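Local atomic coordinates of AP endonuclease, family protein 2 (Mycobacterium smegmatis, PDB entry 5TNV), a protein that binds a magnesium ion in a xylose isomerase-like TIM barrel and may act as an endonuclease. Residues Gln189-Met194 with Gly219-Leu224; Ser102-Arg107 with Ile137-Phe142. One frame throughout, in Å; residues are numbered along the deposited sequence. Where two conformers were deposited one is given.

Interaction 1: residues Gln189-Met194 with Gly219-Leu224; sequences QLSLEM and GLNPDL
Strands 189-193 and 219-221 run parallel, their short axes 46° apart, joined by four backbone hydrogen bonds: G219 N to L190 O, L192 N to G219 O, N221 N to L192 O (2.8 Å) and M194 N to N221 O. The last is nearly straight, 173° at the hydrogen. N221 O also takes D223 N, at the inverse gamma turn centred on P222. S191, E193 and N221 share one face. S191 OG lies 3.2 Å from N221 CB and bonds outside the pair to N249. E193 and N221 lie side by side, E193 CG in van der Waals contact with N221 ND2 at 3.6 Å. N221 ND2 itself is hydrogen-bonded to N139 OD1. These strands and helix 203-213 form a beta-alpha-beta unit of the TIM barrel, with the metal site at the C-terminal strand ends. E193 CG is anti to the backbone N (chi1 -177°) and the chain beyond it is extended, which carries the carboxylate to the magnesium ion. E193 OE2 and D223 OD2 both bind the metal, 3.2 Å apart, and H252 is the third protein ligand. N139 holds E193 OE1, and K254 forms a salt bridge with D223 OD1. L192 and L220 point to the other face, against helix 203-213. Beyond the strand, M194 is bent at its last torsion, and its CE meets L224 CD2 at 3.5 Å.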
loop_
_atom_site.group_PDB
_atom_site.type_symbol
_atom_site.label_atom_id
_atom_site.label_comp_id
_atom_site.label_asym_id
_atom_site.label_seq_id
_atom_site.Cartn_x
_atom_site.Cartn_y
_atom_site.Cartn_z
ATOM N N GLN A 189 -13.063 11.171 30.640
ATOM C CA GLN A 189 -13.403 9.757 30.729
ATOM C C GLN A 189 -12.166 8.884 30.633
ATOM O O GLN A 189 -11.117 9.305 30.084
ATOM C CB GLN A 189 -14.414 9.343 29.667
ATOM C CG GLN A 189 -15.739 10.055 29.781
ATOM C CD GLN A 189 -16.787 9.515 28.810
ATOM O OE1 GLN A 189 -16.710 8.419 28.321
ATOM N NE2 GLN A 189 -17.802 10.311 28.589
ATOM N N LEU A 190 -12.307 7.664 31.158
ATOM C CA LEU A 190 -11.357 6.569 30.985
ATOM C C LEU A 190 -11.774 5.712 29.787
ATOM O O LEU A 190 -12.981 5.454 29.645
ATOM C CB LEU A 190 -11.335 5.723 32.248
ATOM C CG LEU A 190 -10.231 4.649 32.313
ATOM C CD1 LEU A 190 -8.899 5.312 32.589
ATOM C CD2 LEU A 190 -10.606 3.633 33.365
ATOM N N SER A 191 -10.822 5.272 29.000
ATOM C CA SER A 191 -11.088 4.333 27.924
ATOM C C SER A 191 -10.249 3.066 28.146
ATOM O O SER A 191 -9.139 3.138 28.661
ATOM C CB SER A 191 -10.800 4.933 26.558
ATOM O OG SER A 191 -11.410 4.161 25.534
ATOM N N LEU A 192 -10.829 1.934 27.734
ATOM C CA LEU A 192 -10.234 0.619 27.861
ATOM C C LEU A 192 -9.895 0.041 26.502
ATOM O O LEU A 192 -10.762 -0.213 25.676
ATOM C CB LEU A 192 -11.200 -0.352 28.560
ATOM C CG LEU A 192 -11.836 0.144 29.871
ATOM C CD1 LEU A 192 -12.796 -0.913 30.390
ATOM C CD2 LEU A 192 -10.750 0.488 30.895
ATOM N N GLU A 193 -8.586 -0.120 26.259
ATOM C CA GLU A 193 -8.081 -0.508 24.943
ATOM C C GLU A 193 -8.194 -2.008 24.707
ATOM O O GLU A 193 -7.511 -2.818 25.360
ATOM C CB GLU A 193 -6.621 -0.032 24.811
ATOM C CG GLU A 193 -6.017 -0.321 23.472
ATOM C CD GLU A 193 -4.592 0.232 23.356
ATOM O OE1 GLU A 193 -4.180 1.038 24.206
ATOM O OE2 GLU A 193 -3.900 -0.136 22.354
ATOM N N MET A 194 -9.003 -2.374 23.717
ATOM C CA MET A 194 -9.091 -3.777 23.323
ATOM C C MET A 194 -7.761 -4.250 22.781
ATOM O O MET A 194 -7.134 -3.569 21.961
ATOM C CB MET A 194 -10.205 -3.961 22.290
ATOM C CG MET A 194 -11.585 -3.700 22.861
ATOM S SD MET A 194 -12.948 -3.918 21.726
ATOM C CE MET A 194 -12.744 -5.661 21.295
ATOM N N GLY A 219 -15.419 3.806 29.018
ATOM C CA GLY A 219 -15.892 3.278 27.727
ATOM C C GLY A 219 -14.775 2.452 27.102
ATOM O O GLY A 219 -13.671 2.353 27.633
ATOM N N LEU A 220 -15.130 1.834 25.980
ATOM C CA LEU A 220 -14.169 1.047 25.207
ATOM C C LEU A 220 -13.390 1.919 24.226
ATOM O O LEU A 220 -13.884 2.920 23.708
ATOM C CB LEU A 220 -14.870 -0.080 24.431
ATOM C CG LEU A 220 -15.552 -1.144 25.254
ATOM C CD1 LEU A 220 -16.254 -2.127 24.303
ATOM C CD2 LEU A 220 -14.543 -1.856 26.146
ATOM N N ASN A 221 -12.201 1.421 23.897
ATOM C CA ASN A 221 -11.369 1.902 22.793
ATOM C C ASN A 221 -11.247 0.701 21.846
ATOM O O ASN A 221 -10.470 -0.235 22.128
ATOM C CB ASN A 221 -10.020 2.376 23.306
ATOM C CG ASN A 221 -9.003 2.544 22.208
ATOM O OD1 ASN A 221 -9.320 2.493 21.014
ATOM N ND2 ASN A 221 -7.751 2.757 22.605
ATOM N N PRO A 222 -12.004 0.673 20.763
ATOM C CA PRO A 222 -12.096 -0.474 19.883
ATOM C C PRO A 222 -10.927 -0.492 18.887
ATOM O O PRO A 222 -11.103 -0.262 17.685
ATOM C CB PRO A 222 -13.456 -0.301 19.214
ATOM C CG PRO A 222 -13.575 1.180 19.061
ATOM C CD PRO A 222 -12.952 1.736 20.325
ATOM N N ASP A 223 -9.723 -0.793 19.404
ATOM C CA ASP A 223 -8.497 -0.817 18.583
ATOM C C ASP A 223 -8.457 -2.157 17.857
ATOM O O ASP A 223 -7.611 -3.013 18.141
ATOM C CB ASP A 223 -7.294 -0.589 19.459
ATOM C CG ASP A 223 -5.998 -0.393 18.702
ATOM O OD1 ASP A 223 -5.979 -0.452 17.442
ATOM O OD2 ASP A 223 -4.961 -0.174 19.388
ATOM N N LEU A 224 -9.404 -2.341 16.933
ATOM C CA LEU A 224 -9.596 -3.678 16.362
ATOM C C LEU A 224 -8.513 -4.022 15.355
ATOM O O LEU A 224 -8.401 -5.225 15.007
ATOM C CB LEU A 224 -11.002 -3.864 15.799
ATOM C CG LEU A 224 -12.130 -3.653 16.800
ATOM C CD1 LEU A 224 -13.458 -4.093 16.208
ATOM C CD2 LEU A 224 -11.867 -4.338 18.122
#

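Interaction 2: residues Ser102-Arg107 with Ile137-Phe142; sequences SISMTR and IVNTGF
I103 N bonds to I137 O, N139 N to I103 O and M105 N to N139 O, all at 2.9 to 3.0 Å. These bonds hold strands 102-104 and 137-141 parallel, 16° apart. The tight part is the strand pairing from I103 to M105. S104 and N139 share a face, and S104 OG sits 3.6 Å from N139 CB. With chi1 at 169°, the N139 side chain swings away from its own N, and ND2 comes to lie 3.7 Å from S104 CB. The polar ends bond elsewhere: S104 OG to D70 and H252, the N139 amide to N221 and a metal ligand. On the other face, I103 and V138 pack on helix 116-133. M105 CB lies 3.5 Å from N139 O. Its side chain also touches A123 and L126 of the helix. Past M105 the chains part, and the contact is looser. Here a water bridges the gap: it donates to T106 O at 2.8 Å and accepts from G141 N at 2.9 Å. Two neighbouring parallel strands linked through helix 116-133 make a beta-alpha-beta unit of the TIM barrel, here with N139 and S104 as second-shell residues of the magnesium site.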
loop_
_atom_site.group_PDB
_atom_site.type_symbol
_atom_site.label_atom_id
_atom_site.label_comp_id
_atom_site.label_asym_id
_atom_site.label_seq_id
_atom_site.Cartn_x
_atom_site.Cartn_y
_atom_site.Cartn_z
ATOM N N SER A 102 -5.529 13.213 24.207
ATOM C CA SER A 102 -5.702 11.963 24.932
ATOM C C SER A 102 -4.322 11.528 25.444
ATOM O O SER A 102 -3.308 11.918 24.854
ATOM C CB SER A 102 -6.302 10.882 24.027
ATOM O OG SER A 102 -5.523 10.664 22.868
ATOM N N ILE A 103 -4.322 10.728 26.494
ATOM C CA ILE A 103 -3.084 10.140 27.015
ATOM C C ILE A 103 -3.315 8.622 27.141
ATOM O O ILE A 103 -4.141 8.192 27.944
ATOM C CB ILE A 103 -2.645 10.731 28.354
ATOM C CG1 ILE A 103 -2.521 12.238 28.290
ATOM C CG2 ILE A 103 -1.366 10.042 28.813
ATOM C CD1 ILE A 103 -2.257 12.923 29.626
ATOM N N SER A 104 -2.551 7.858 26.378
ATOM C CA SER A 104 -2.682 6.400 26.311
ATOM C C SER A 104 -1.533 5.699 26.978
ATOM O O SER A 104 -0.412 5.661 26.476
ATOM C CB SER A 104 -2.774 5.932 24.844
ATOM O OG SER A 104 -3.951 6.438 24.222
ATOM N N MET A 105 -1.809 5.054 28.114
ATOM C CA MET A 105 -0.841 4.191 28.752
ATOM C C MET A 105 -0.664 2.945 27.916
ATOM O O MET A 105 -1.642 2.461 27.375
ATOM C CB MET A 105 -1.307 3.847 30.166
ATOM C CG MET A 105 -1.408 5.037 31.082
ATOM S SD MET A 105 -2.101 4.660 32.695
ATOM C CE MET A 105 -0.869 3.671 33.573
ATOM N N THR A 106 0.547 2.421 27.860
ATOM C CA THR A 106 0.752 1.298 26.935
ATOM C C THR A 106 0.762 0.031 27.739
ATOM O O THR A 106 -0.189 -0.441 28.340
ATOM C CB THR A 106 1.966 1.629 26.059
ATOM O OG1 THR A 106 3.173 1.800 26.839
ATOM C CG2 THR A 106 1.720 2.941 25.302
ATOM N N ARG A 107 1.610 -0.837 27.862
ATOM C CA ARG A 107 2.139 -1.966 28.539
ATOM C C ARG A 107 2.446 -1.624 30.011
ATOM O O ARG A 107 3.504 -1.852 30.535
ATOM C CB ARG A 107 3.321 -2.571 27.782
ATOM C CG ARG A 107 2.894 -2.995 26.353
ATOM C CD ARG A 107 4.014 -3.679 25.566
ATOM N NE ARG A 107 3.589 -3.857 24.180
ATOM C CZ ARG A 107 2.732 -4.777 23.770
ATOM N NH1 ARG A 107 2.250 -5.686 24.602
ATOM N NH2 ARG A 107 2.377 -4.795 22.497
ATOM N N ILE A 137 -9.507 12.211 27.407
ATOM C CA ILE A 137 -9.420 10.782 27.604
ATOM C C ILE A 137 -8.092 10.420 28.223
ATOM O O ILE A 137 -7.044 10.906 27.765
ATOM C CB ILE A 137 -9.562 10.022 26.258
ATOM C CG1 ILE A 137 -10.957 10.123 25.650
ATOM C CG2 ILE A 137 -9.066 8.550 26.385
ATOM C CD1 ILE A 137 -12.012 9.315 26.445
ATOM N N VAL A 138 -8.142 9.542 29.224
ATOM C CA VAL A 138 -6.989 8.742 29.615
ATOM C C VAL A 138 -7.348 7.294 29.249
ATOM O O VAL A 138 -8.447 6.823 29.614
ATOM C CB VAL A 138 -6.633 8.893 31.094
ATOM C CG1 VAL A 138 -5.581 7.876 31.556
ATOM C CG2 VAL A 138 -6.189 10.333 31.352
ATOM N N ASN A 139 -6.463 6.613 28.544
ATOM C CA ASN A 139 -6.680 5.267 28.047
ATOM C C ASN A 139 -5.735 4.298 28.754
ATOM O O ASN A 139 -4.543 4.556 28.893
ATOM C CB ASN A 139 -6.423 5.269 26.528
ATOM C CG ASN A 139 -6.355 3.927 25.869
ATOM O OD1 ASN A 139 -7.366 3.421 25.374
ATOM N ND2 ASN A 139 -5.178 3.322 25.859
ATOM N N THR A 140 -6.309 3.158 29.170
ATOM C CA THR A 140 -5.557 2.072 29.764
ATOM C C THR A 140 -5.948 0.761 29.099
ATOM O O THR A 140 -7.077 0.609 28.625
ATOM C CB THR A 140 -5.797 2.068 31.292
ATOM O OG1 THR A 140 -4.877 1.206 31.938
ATOM C CG2 THR A 140 -7.202 1.638 31.664
ATOM N N GLY A 141 -5.034 -0.189 29.081
ATOM C CA GLY A 141 -5.342 -1.515 28.619
ATOM C C GLY A 141 -4.614 -2.557 29.448
ATOM O O GLY A 141 -3.905 -2.237 30.396
ATOM N N PHE A 142 -4.802 -3.805 29.050
ATOM C CA PHE A 142 -4.306 -4.931 29.848
ATOM C C PHE A 142 -3.140 -5.642 29.204
ATOM O O PHE A 142 -2.610 -6.626 29.744
ATOM C CB PHE A 142 -5.472 -5.863 30.170
ATOM C CG PHE A 142 -6.550 -5.180 30.998
ATOM C CD1 PHE A 142 -6.282 -4.795 32.317
ATOM C CD2 PHE A 142 -7.800 -4.875 30.480
ATOM C CE1 PHE A 142 -7.227 -4.117 33.065
ATOM C CE2 PHE A 142 -8.746 -4.226 31.268
ATOM C CZ PHE A 142 -8.463 -3.862 32.543
HETATM O O HOH W 1 -2.344 0.546 29.837
#

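In the fold
Both interactions are buried pairs of neighbouring parallel strands in one barrel sheet. Strand 137-141 of interaction 2 lies beside strand 189-193 of interaction 1, so four strands run on in order. S191 O probably takes a hydrogen bond from T140 N at 2.9 Å, and a pair of asparagines links the two contacts through their side chains. Interaction 1 supplies two carboxylate ligands of the magnesium ion. Interaction 2 lies one shell further out and offers neutral serine and asparagine groups to the metal ligands. Each pair turns apolar side chains toward its own connecting helix. Their C-terminal ends differ: a methionine-leucine contact in interaction 1, a water bridge in interaction 2.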